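Local coordinates for protein RNA silencing suppressor p19 (Tomato bushy stunt virus, PDB 4J39) that probably suppresses host RNA silencing by binding small interfering RNA duplexes as a homodimer, selecting them by length like a molecular caliper, at residues A[31-44]-A[85-97]. Numbering follows the deposited sequence.
Sequences QDNPLGFKESWGFG and QIGCTYSIRFRGV. With SO4 (sulfate ion), chain F; nucleotides of chain B; nucleotides of chain C.
From Lys38-Arg93 to Phe43-Cys88, strands 36-43 and 87-94 pair antiparallel as the two central strands of the four that each p19 subunit contributes to its sheet, whose one face receives the RNA duplex and whose other is packed by helix 108-124. Backbone bonds such as Gly42 N to Thr89 O (2.8 Å) fix the register. On the helix side, CB of Tyr90 sits over the six-membered ring of Trp41, 3.6 Å from its centroid and 7° off the normal, a CH-pi contact; Trp68 adds an edge-to-face partner to the indole. With CG anti to the backbone N (chi1 173°), the Tyr90 ring extends along the strand pair toward Glu39, and its OH donates to the anti lone pair of Glu39 OE2 at 2.6 Å. OE2 also salt-bridges Lys119, and OE1 hydrogen-bonds Ser67. Beyond the strands, Arg95 NE forms a salt bridge with the poorly ordered Asp32, meeting OD2 from above the carboxylate plane (3.2 Å); Leu125 O and the Pro127 carboxylate also hold this guanidinium. On the RNA face Lys38 salt-bridges a phosphate. Arg93 NE and NH2 bind a sulfate, probably from the crystallisation liquor, NH2 to O2 at 2.7 Å. At the guanidinium edge, Arg93 NH1 donates to OP2 of G13 of chain C at 3.0 Å, nearly straight at 169°.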
ATOM      1  N   GLN A  31     -19.009  -9.251   3.587  1.00 71.16           N
ATOM      2  CA  GLN A  31     -17.797  -8.359   3.475  1.00 69.75           C
ATOM      3  C   GLN A  31     -17.257  -8.194   2.042  1.00 67.34           C
ATOM      4  O   GLN A  31     -16.670  -7.160   1.734  1.00 67.20           O
ATOM      5  CB  GLN A  31     -16.620  -8.854   4.399  1.00 70.47           C
ATOM      6  CG  GLN A  31     -15.149  -8.695   3.783  1.00 71.82           C
ATOM      7  CD  GLN A  31     -14.003  -9.160   4.692  1.00 72.72           C
ATOM      8  OE1 GLN A  31     -13.733  -8.545   5.734  1.00 74.49           O
ATOM      9  NE2 GLN A  31     -13.303 -10.228   4.283  1.00 73.34           N
ATOM     10  N   ASP A  32     -17.431  -9.218   1.202  1.00 64.49           N
ATOM     11  CA  ASP A  32     -17.030  -9.148  -0.205  1.00 62.46           C
ATOM     12  C   ASP A  32     -17.997  -8.380  -1.108  1.00 57.98           C
ATOM     13  O   ASP A  32     -17.620  -8.124  -2.229  1.00 58.78           O
ATOM     14  CB  ASP A  32     -16.739 -10.572  -0.793  1.00 64.20           C
ATOM     15  CG  ASP A  32     -15.363 -11.140  -0.347  1.00 67.86           C
ATOM     16  OD1 ASP A  32     -15.229 -12.376  -0.276  1.00 76.08           O
ATOM     17  OD2 ASP A  32     -14.397 -10.369  -0.087  1.00 72.78           O
ATOM     18  N   ASN A  33     -19.215  -8.023  -0.656  1.00 54.32           N
ATOM     19  CA  ASN A  33     -20.148  -7.146  -1.465  1.00 51.00           C
ATOM     20  C   ASN A  33     -20.697  -5.908  -0.746  1.00 45.70           C
ATOM     21  O   ASN A  33     -21.882  -5.743  -0.605  1.00 44.31           O
ATOM     22  CB  ASN A  33     -21.232  -7.936  -2.192  1.00 52.15           C
ATOM     23  CG  ASN A  33     -20.647  -8.695  -3.407  1.00 59.00           C
ATOM     24  OD1 ASN A  33     -20.435  -8.115  -4.511  1.00 67.04           O
ATOM     25  ND2 ASN A  33     -20.301  -9.938  -3.189  1.00 65.10           N
ATOM     26  N   PRO A  34     -19.773  -5.055  -0.288  1.00 38.65           N
ATOM     27  CA  PRO A  34     -20.086  -3.821   0.437  1.00 37.50           C
ATOM     28  C   PRO A  34     -20.721  -2.825  -0.504  1.00 35.64           C
ATOM     29  O   PRO A  34     -20.655  -2.997  -1.707  1.00 35.35           O
ATOM     30  CB  PRO A  34     -18.728  -3.366   0.886  1.00 36.65           C
ATOM     31  CG  PRO A  34     -17.783  -3.790  -0.090  1.00 36.10           C
ATOM     32  CD  PRO A  34     -18.341  -5.143  -0.596  1.00 38.26           C
ATOM     33  N   LEU A  35     -21.266  -1.771   0.059  1.00 34.69           N
ATOM     34  CA  LEU A  35     -21.795  -0.637  -0.753  1.00 33.29           C
ATOM     35  C   LEU A  35     -20.710   0.053  -1.542  1.00 33.08           C
ATOM     36  O   LEU A  35     -20.933   0.536  -2.627  1.00 34.47           O
ATOM     37  CB  LEU A  35     -22.579   0.345   0.138  1.00 34.33           C
ATOM     38  CG  LEU A  35     -23.902  -0.174   0.673  1.00 35.78           C
ATOM     39  CD1 LEU A  35     -24.300   0.799   1.795  1.00 34.34           C
ATOM     40  CD2 LEU A  35     -25.052  -0.344  -0.420  1.00 33.97           C
ATOM     41  N   GLY A  36     -19.511   0.082  -0.994  1.00 32.06           N
ATOM     42  CA  GLY A  36     -18.375   0.726  -1.641  1.00 30.37           C
ATOM     43  C   GLY A  36     -17.083   0.589  -0.909  1.00 31.53           C
ATOM     44  O   GLY A  36     -16.869  -0.408  -0.149  1.00 32.68           O
ATOM     45  N   PHE A  37     -16.244   1.631  -0.960  1.00 28.67           N
ATOM     46  CA  PHE A  37     -14.899   1.521  -0.414  1.00 29.39           C
ATOM     47  C   PHE A  37     -14.631   2.871   0.310  1.00 31.14           C
ATOM     48  O   PHE A  37     -15.342   3.865   0.027  1.00 30.00           O
ATOM     49  CB  PHE A  37     -13.863   1.222  -1.486  1.00 29.27           C
ATOM     50  CG  PHE A  37     -13.639   2.353  -2.455  1.00 29.33           C
ATOM     51  CD1 PHE A  37     -12.638   3.288  -2.248  1.00 29.31           C
ATOM     52  CD2 PHE A  37     -14.432   2.461  -3.658  1.00 29.13           C
ATOM     53  CE1 PHE A  37     -12.362   4.326  -3.122  1.00 28.98           C
ATOM     54  CE2 PHE A  37     -14.182   3.499  -4.499  1.00 30.36           C
ATOM     55  CZ  PHE A  37     -13.141   4.441  -4.233  1.00 26.35           C
ATOM     56  N   LYS A  38     -13.654   2.847   1.202  1.00 29.94           N
ATOM     57  CA  LYS A  38     -13.220   4.081   1.799  1.00 30.67           C
ATOM     58  C   LYS A  38     -11.824   4.454   1.366  1.00 29.47           C
ATOM     59  O   LYS A  38     -10.898   3.608   1.289  1.00 29.44           O
ATOM     60  CB  LYS A  38     -13.274   3.895   3.337  1.00 30.19           C
ATOM     61  CG  LYS A  38     -14.574   3.709   4.128  0.50 34.31           C
ATOM     62  CD  LYS A  38     -14.371   3.480   5.664  0.50 38.80           C
ATOM     63  CE  LYS A  38     -14.271   2.031   6.061  0.50 44.81           C
ATOM     64  NZ  LYS A  38     -15.597   1.360   5.899  0.50 46.52           N
ATOM     65  N   GLU A  39     -11.505   5.792   1.232  1.00 27.16           N
ATOM     66  CA  GLU A  39     -10.204   6.173   0.901  1.00 27.43           C
ATOM     67  C   GLU A  39      -9.976   7.507   1.641  1.00 26.27           C
ATOM     68  O   GLU A  39     -10.986   8.123   2.042  1.00 26.97           O
ATOM     69  CB  GLU A  39      -9.966   6.440  -0.652  1.00 28.32           C
ATOM     70  CG  GLU A  39     -10.908   7.475  -1.326  1.00 29.00           C
ATOM     71  CD  GLU A  39     -10.740   7.664  -2.850  1.00 25.47           C
ATOM     72  OE1 GLU A  39     -11.642   8.332  -3.347  1.00 30.59           O
ATOM     73  OE2 GLU A  39      -9.736   7.140  -3.369  1.00 29.46           O
ATOM     74  N   SER A  40      -8.746   7.820   1.813  1.00 29.02           N
ATOM     75  CA  SER A  40      -8.323   9.057   2.499  1.00 29.00           C
ATOM     76  C   SER A  40      -6.985   9.588   2.067  1.00 29.71           C
ATOM     77  O   SER A  40      -6.100   8.866   1.617  1.00 29.68           O
ATOM     78  CB  SER A  40      -8.373   8.775   4.012  1.00 30.98           C
ATOM     79  OG  SER A  40      -7.344   7.932   4.333  1.00 32.06           O
ATOM     80  N   TRP A  41      -6.808  10.921   2.147  1.00 28.43           N
ATOM     81  CA  TRP A  41      -5.594  11.585   1.912  1.00 28.01           C
ATOM     82  C   TRP A  41      -5.267  12.479   3.137  1.00 29.42           C
ATOM     83  O   TRP A  41      -6.168  13.172   3.616  1.00 28.98           O
ATOM     84  CB  TRP A  41      -5.640  12.491   0.765  1.00 28.34           C
ATOM     85  CG  TRP A  41      -5.319  11.891  -0.666  1.00 29.30           C
ATOM     86  CD1 TRP A  41      -6.196  11.563  -1.626  1.00 28.38           C
ATOM     87  CD2 TRP A  41      -4.035  11.605  -1.149  1.00 29.36           C
ATOM     88  NE1 TRP A  41      -5.526  11.101  -2.696  1.00 28.06           N
ATOM     89  CE2 TRP A  41      -4.191  11.058  -2.438  1.00 25.43           C
ATOM     90  CE3 TRP A  41      -2.771  11.682  -0.616  1.00 30.80           C
ATOM     91  CZ2 TRP A  41      -3.126  10.675  -3.145  1.00 28.35           C
ATOM     92  CZ3 TRP A  41      -1.692  11.234  -1.331  1.00 33.83           C
ATOM     93  CH2 TRP A  41      -1.906  10.754  -2.628  1.00 29.20           C
ATOM     94  N   GLY A  42      -4.063  12.290   3.628  1.00 32.89           N
ATOM     95  CA  GLY A  42      -3.520  13.008   4.789  1.00 33.46           C
ATOM     96  C   GLY A  42      -2.297  13.786   4.384  1.00 33.00           C
ATOM     97  O   GLY A  42      -1.376  13.266   3.730  1.00 31.33           O
ATOM     98  N   PHE A  43      -2.251  15.077   4.834  1.00 35.39           N
ATOM     99  CA  PHE A  43      -1.144  15.990   4.643  1.00 34.08           C
ATOM    100  C   PHE A  43      -0.778  16.653   5.961  1.00 37.11           C
ATOM    101  O   PHE A  43      -1.586  17.416   6.501  1.00 36.07           O
ATOM    102  CB  PHE A  43      -1.401  17.059   3.593  1.00 33.79           C
ATOM    103  CG  PHE A  43      -2.129  16.557   2.346  1.00 33.84           C
ATOM    104  CD1 PHE A  43      -3.422  16.932   2.089  1.00 34.94           C
ATOM    105  CD2 PHE A  43      -1.476  15.712   1.466  1.00 38.56           C
ATOM    106  CE1 PHE A  43      -4.144  16.413   0.971  1.00 36.77           C
ATOM    107  CE2 PHE A  43      -2.156  15.205   0.315  1.00 35.87           C
ATOM    108  CZ  PHE A  43      -3.451  15.581   0.055  1.00 35.64           C
ATOM    109  N   GLY A  44       0.358  16.276   6.498  1.00 39.90           N
ATOM    110  CA  GLY A  44       0.679  16.582   7.919  1.00 41.46           C
ATOM    111  C   GLY A  44      -0.431  16.116   8.828  1.00 41.74           C
ATOM    112  O   GLY A  44      -0.775  14.902   8.832  1.00 44.18           O
ATOM    113  N   GLN A  85       9.708  19.470   4.928  1.00 47.26           N
ATOM    114  CA  GLN A  85       8.874  18.370   4.416  1.00 45.84           C
ATOM    115  C   GLN A  85       7.844  17.979   5.449  1.00 44.25           C
ATOM    116  O   GLN A  85       8.098  18.043   6.669  1.00 45.73           O
ATOM    117  CB  GLN A  85       9.812  17.219   4.043  1.00 46.37           C
ATOM    118  CG  GLN A  85       9.173  16.130   3.358  1.00 46.47           C
ATOM    119  CD  GLN A  85      10.111  15.197   2.701  1.00 41.82           C
ATOM    120  OE1 GLN A  85       9.880  14.862   1.557  1.00 38.72           O
ATOM    121  NE2 GLN A  85      11.106  14.671   3.428  1.00 42.74           N
ATOM    122  N   ILE A  86       6.626  17.656   4.999  1.00 42.28           N
ATOM    123  CA  ILE A  86       5.617  17.058   5.878  1.00 40.55           C
ATOM    124  C   ILE A  86       5.276  15.634   5.370  1.00 39.91           C
ATOM    125  O   ILE A  86       5.566  15.319   4.219  1.00 39.08           O
ATOM    126  CB  ILE A  86       4.313  17.897   5.829  1.00 42.46           C
ATOM    127  CG1 ILE A  86       3.696  18.011   4.415  1.00 45.13           C
ATOM    128  CG2 ILE A  86       4.611  19.310   6.413  1.00 44.15           C
ATOM    129  CD1 ILE A  86       2.406  18.886   4.347  1.00 47.73           C
ATOM    130  N   GLY A  87       4.605  14.864   6.215  1.00 38.72           N
ATOM    131  CA  GLY A  87       4.234  13.500   5.853  1.00 39.04           C
ATOM    132  C   GLY A  87       2.953  13.499   5.059  1.00 37.42           C
ATOM    133  O   GLY A  87       1.957  14.123   5.418  1.00 37.07           O
ATOM    134  N   CYS A  88       2.919  12.690   4.021  1.00 35.62           N
ATOM    135  CA  CYS A  88       1.723  12.566   3.191  1.00 33.68           C
ATOM    136  C   CYS A  88       1.335  11.116   2.997  1.00 30.45           C
ATOM    137  O   CYS A  88       2.242  10.292   2.939  1.00 33.10           O
ATOM    138  CB  CYS A  88       1.952  13.055   1.778  1.00 33.33           C
ATOM    139  SG  CYS A  88       2.424  14.851   1.669  1.00 39.44           S
ATOM    140  N   THR A  89       0.043  10.837   3.072  1.00 29.65           N
ATOM    141  CA  THR A  89      -0.451   9.468   3.090  1.00 30.37           C
ATOM    142  C   THR A  89      -1.750   9.276   2.369  1.00 29.46           C
ATOM    143  O   THR A  89      -2.742  10.025   2.566  1.00 31.22           O
ATOM    144  CB  THR A  89      -0.650   8.917   4.550  1.00 34.00           C
ATOM    145  OG1 THR A  89       0.547   8.977   5.276  1.00 44.67           O
ATOM    146  CG2 THR A  89      -0.975   7.486   4.564  1.00 30.43           C
ATOM    147  N   TYR A  90      -1.802   8.235   1.493  1.00 29.30           N
ATOM    148  CA  TYR A  90      -3.064   7.858   0.890  1.00 26.83           C
ATOM    149  C   TYR A  90      -3.439   6.470   1.444  1.00 27.76           C
ATOM    150  O   TYR A  90      -2.524   5.616   1.584  1.00 28.95           O
ATOM    151  CB  TYR A  90      -2.915   7.756  -0.672  1.00 29.41           C
ATOM    152  CG  TYR A  90      -4.157   7.211  -1.282  1.00 28.22           C
ATOM    153  CD1 TYR A  90      -5.374   7.909  -1.351  1.00 25.68           C
ATOM    154  CD2 TYR A  90      -4.190   5.884  -1.752  1.00 30.53           C
ATOM    155  CE1 TYR A  90      -6.492   7.446  -1.941  1.00 28.77           C
ATOM    156  CE2 TYR A  90      -5.331   5.320  -2.289  1.00 30.75           C
ATOM    157  CZ  TYR A  90      -6.514   6.045  -2.393  1.00 29.63           C
ATOM    158  OH  TYR A  90      -7.647   5.589  -2.945  1.00 30.91           O
ATOM    159  N   SER A  91      -4.660   6.259   1.826  1.00 28.53           N
ATOM    160  CA  SER A  91      -5.162   4.944   2.226  1.00 29.93           C
ATOM    161  C   SER A  91      -6.408   4.584   1.533  1.00 30.30           C
ATOM    162  O   SER A  91      -7.262   5.422   1.278  1.00 29.48           O
ATOM    163  CB  SER A  91      -5.452   5.002   3.673  1.00 31.56           C
ATOM    164  OG  SER A  91      -5.208   3.729   4.286  0.50 36.46           O
ATOM    165  N   ILE A  92      -6.598   3.298   1.232  1.00 27.66           N
ATOM    166  CA  ILE A  92      -7.806   2.813   0.692  1.00 26.86           C
ATOM    167  C   ILE A  92      -8.126   1.409   1.359  1.00 29.88           C
ATOM    168  O   ILE A  92      -7.164   0.640   1.629  1.00 29.85           O
ATOM    169  CB  ILE A  92      -7.772   2.623  -0.849  1.00 26.24           C
ATOM    170  CG1 ILE A  92      -9.139   2.195  -1.339  1.00 26.96           C
ATOM    171  CG2 ILE A  92      -6.501   1.868  -1.312  1.00 30.10           C
ATOM    172  CD1 ILE A  92      -9.181   2.253  -2.947  1.00 28.95           C
ATOM    173  N   ARG A  93      -9.378   1.170   1.692  1.00 29.87           N
ATOM    174  CA  ARG A  93      -9.814  -0.070   2.224  1.00 30.06           C
ATOM    175  C   ARG A  93     -11.032  -0.607   1.446  1.00 32.82           C
ATOM    176  O   ARG A  93     -12.032   0.128   1.192  1.00 29.88           O
ATOM    177  CB  ARG A  93     -10.141   0.084   3.701  1.00 33.66           C
ATOM    178  CG  ARG A  93     -10.771  -1.169   4.242  1.00 39.57           C
ATOM    179  CD  ARG A  93     -10.484  -1.395   5.622  1.00 44.77           C
ATOM    180  NE  ARG A  93     -11.066  -2.656   6.116  1.00 51.58           N
ATOM    181  CZ  ARG A  93     -10.871  -3.119   7.341  1.00 54.88           C
ATOM    182  NH1 ARG A  93     -10.102  -2.432   8.178  1.00 55.36           N
ATOM    183  NH2 ARG A  93     -11.463  -4.227   7.751  1.00 53.86           N
ATOM    184  N   PHE A  94     -10.903  -1.871   1.012  1.00 29.87           N
ATOM    185  CA  PHE A  94     -11.980  -2.530   0.286  1.00 31.00           C
ATOM    186  C   PHE A  94     -11.944  -4.042   0.591  1.00 31.60           C
ATOM    187  O   PHE A  94     -10.857  -4.653   0.523  1.00 32.46           O
ATOM    188  CB  PHE A  94     -11.807  -2.246  -1.202  1.00 30.10           C
ATOM    189  CG  PHE A  94     -12.906  -2.776  -2.042  1.00 29.03           C
ATOM    190  CD1 PHE A  94     -14.242  -2.483  -1.800  1.00 28.11           C
ATOM    191  CD2 PHE A  94     -12.574  -3.614  -3.160  1.00 33.49           C
ATOM    192  CE1 PHE A  94     -15.273  -2.974  -2.665  1.00 34.80           C
ATOM    193  CE2 PHE A  94     -13.578  -4.137  -3.950  1.00 36.17           C
ATOM    194  CZ  PHE A  94     -14.887  -3.816  -3.728  1.00 34.69           C
ATOM    195  N   ARG A  95     -13.069  -4.602   1.013  1.00 33.02           N
ATOM    196  CA  ARG A  95     -13.180  -6.088   1.167  1.00 37.38           C
ATOM    197  C   ARG A  95     -12.089  -6.683   2.100  1.00 38.10           C
ATOM    198  O   ARG A  95     -11.434  -7.684   1.797  1.00 38.91           O
ATOM    199  CB  ARG A  95     -13.078  -6.746  -0.197  1.00 39.67           C
ATOM    200  CG  ARG A  95     -14.283  -6.388  -1.118  1.00 45.24           C
ATOM    201  CD  ARG A  95     -14.037  -6.931  -2.519  1.00 54.50           C
ATOM    202  NE  ARG A  95     -13.865  -8.375  -2.504  1.00 59.67           N
ATOM    203  CZ  ARG A  95     -13.179  -9.095  -3.397  1.00 64.49           C
ATOM    204  NH1 ARG A  95     -12.535  -8.502  -4.435  1.00 65.92           N
ATOM    205  NH2 ARG A  95     -13.140 -10.439  -3.242  1.00 65.92           N
ATOM    206  N   GLY A  96     -11.868  -6.021   3.234  1.00 37.79           N
ATOM    207  CA  GLY A  96     -11.000  -6.568   4.232  1.00 36.62           C
ATOM    208  C   GLY A  96      -9.518  -6.207   4.076  1.00 36.97           C
ATOM    209  O   GLY A  96      -8.680  -6.501   4.945  1.00 36.15           O
ATOM    210  N   VAL A  97      -9.138  -5.580   2.937  1.00 33.88           N
ATOM    211  CA  VAL A  97      -7.758  -5.252   2.714  1.00 33.18           C
ATOM    212  C   VAL A  97      -7.549  -3.730   2.603  1.00 32.53           C
ATOM    213  O   VAL A  97      -8.327  -3.050   1.917  1.00 31.91           O
ATOM    214  CB  VAL A  97      -7.035  -6.036   1.511  1.00 35.97           C
ATOM    215  CG1 VAL A  97      -7.786  -7.334   0.883  1.00 37.82           C
ATOM    216  CG2 VAL A  97      -5.897  -5.324   0.820  1.00 33.47           C
TER
HETATM  217  S   SO4 F 204     -14.139  -4.646   5.698  0.70 69.60           S
HETATM  218  O1  SO4 F 204     -13.344  -3.931   4.594  0.70 57.27           O
HETATM  219  O2  SO4 F 204     -13.447  -5.653   6.525  0.70 63.85           O
HETATM  220  O3  SO4 F 204     -14.705  -3.723   6.706  0.70 67.15           O
HETATM  221  O4  SO4 F 204     -15.185  -5.399   5.009  0.70 66.58           O
ATOM    222  P     G B  13       9.350   9.181   5.806  1.00 43.57           P
ATOM    223  OP1   G B  13       9.964   9.492   4.465  1.00 46.95           O
ATOM    224  OP2   G B  13      10.081   8.371   6.799  1.00 43.17           O
ATOM    225  O5'   G B  13       8.984  10.587   6.483  1.00 43.82           O
ATOM    226  C5'   G B  13       8.314  11.574   5.733  1.00 42.77           C
ATOM    227  C4'   G B  13       7.957  12.753   6.607  1.00 41.68           C
ATOM    228  O4'   G B  13       6.973  12.309   7.543  1.00 38.44           O
ATOM    229  C3'   G B  13       9.060  13.330   7.520  1.00 42.14           C
ATOM    230  O3'   G B  13       9.884  14.210   6.747  1.00 42.61           O
ATOM    231  C2'   G B  13       8.238  14.064   8.555  1.00 40.06           C
ATOM    232  O2'   G B  13       7.648  15.233   8.075  1.00 44.68           O
ATOM    233  C1'   G B  13       7.164  13.013   8.770  1.00 42.95           C
ATOM    234  N9    G B  13       7.443  12.031   9.792  1.00 39.74           N
ATOM    235  C8    G B  13       7.879  10.754   9.657  1.00 43.03           C
ATOM    236  N7    G B  13       7.999  10.099  10.803  1.00 44.70           N
ATOM    237  C5    G B  13       7.685  11.067  11.749  1.00 45.44           C
ATOM    238  C6    G B  13       7.688  11.022  13.207  1.00 45.72           C
ATOM    239  O6    G B  13       7.932  10.073  13.948  1.00 44.73           O
ATOM    240  N1    G B  13       7.319  12.255  13.829  1.00 43.75           N
ATOM    241  C2    G B  13       7.033  13.409  13.155  1.00 47.07           C
ATOM    242  N2    G B  13       6.741  14.498  13.921  1.00 44.41           N
ATOM    243  N3    G B  13       7.047  13.492  11.797  1.00 42.87           N
ATOM    244  C4    G B  13       7.351  12.258  11.158  1.00 43.28           C
TER
ATOM    245  P     G C  13      -8.676  -4.850  10.325  1.00 43.57           P
ATOM    246  OP1   G C  13      -9.386  -5.777   9.372  1.00 46.95           O
ATOM    247  OP2   G C  13      -9.344  -3.637  10.835  1.00 43.17           O
ATOM    248  O5'   G C  13      -8.229  -5.737  11.584  1.00 43.82           O
ATOM    249  C5'   G C  13      -7.599  -6.979  11.379  1.00 42.77           C
ATOM    250  C4'   G C  13      -7.150  -7.570  12.695  1.00 41.68           C
ATOM    251  O4'   G C  13      -6.106  -6.739  13.204  1.00 38.44           O
ATOM    252  C3'   G C  13      -8.167  -7.590  13.856  1.00 42.14           C
ATOM    253  O3'   G C  13      -9.031  -8.722  13.695  1.00 42.61           O
ATOM    254  C2'   G C  13      -7.252  -7.725  15.052  1.00 40.06           C
ATOM    255  O2'   G C  13      -6.677  -8.990  15.177  1.00 44.68           O
ATOM    256  C1'   G C  13      -6.186  -6.730  14.629  1.00 42.95           C
ATOM    257  N9    G C  13      -6.406  -5.363  15.041  1.00 39.74           N
ATOM    258  C8    G C  13      -6.877  -4.316  14.320  1.00 43.03           C
ATOM    259  N7    G C  13      -6.921  -3.174  14.989  1.00 44.70           N
ATOM    260  C5    G C  13      -6.515  -3.546  16.266  1.00 45.44           C
ATOM    261  C6    G C  13      -6.406  -2.778  17.501  1.00 45.72           C
ATOM    262  O6    G C  13      -6.611  -1.580  17.684  1.00 44.73           O
ATOM    263  N1    G C  13      -5.963  -3.541  18.625  1.00 43.75           N
ATOM    264  C2    G C  13      -5.707  -4.884  18.597  1.00 47.07           C
ATOM    265  N2    G C  13      -5.333  -5.450  19.781  1.00 44.41           N
ATOM    266  N3    G C  13      -5.825  -5.634  17.470  1.00 42.87           N
ATOM    267  C4    G C  13      -6.203  -4.879  16.325  1.00 43.28           C
TER
HETATM  268  O   HOH W   1     -14.057  -0.103   3.354  1.00 47.03           O
HETATM  269  O   HOH W   2      -4.682   8.842   4.548  1.00 35.49           O
HETATM  270  O   HOH W   3      -0.357  12.834   6.853  1.00 47.04           O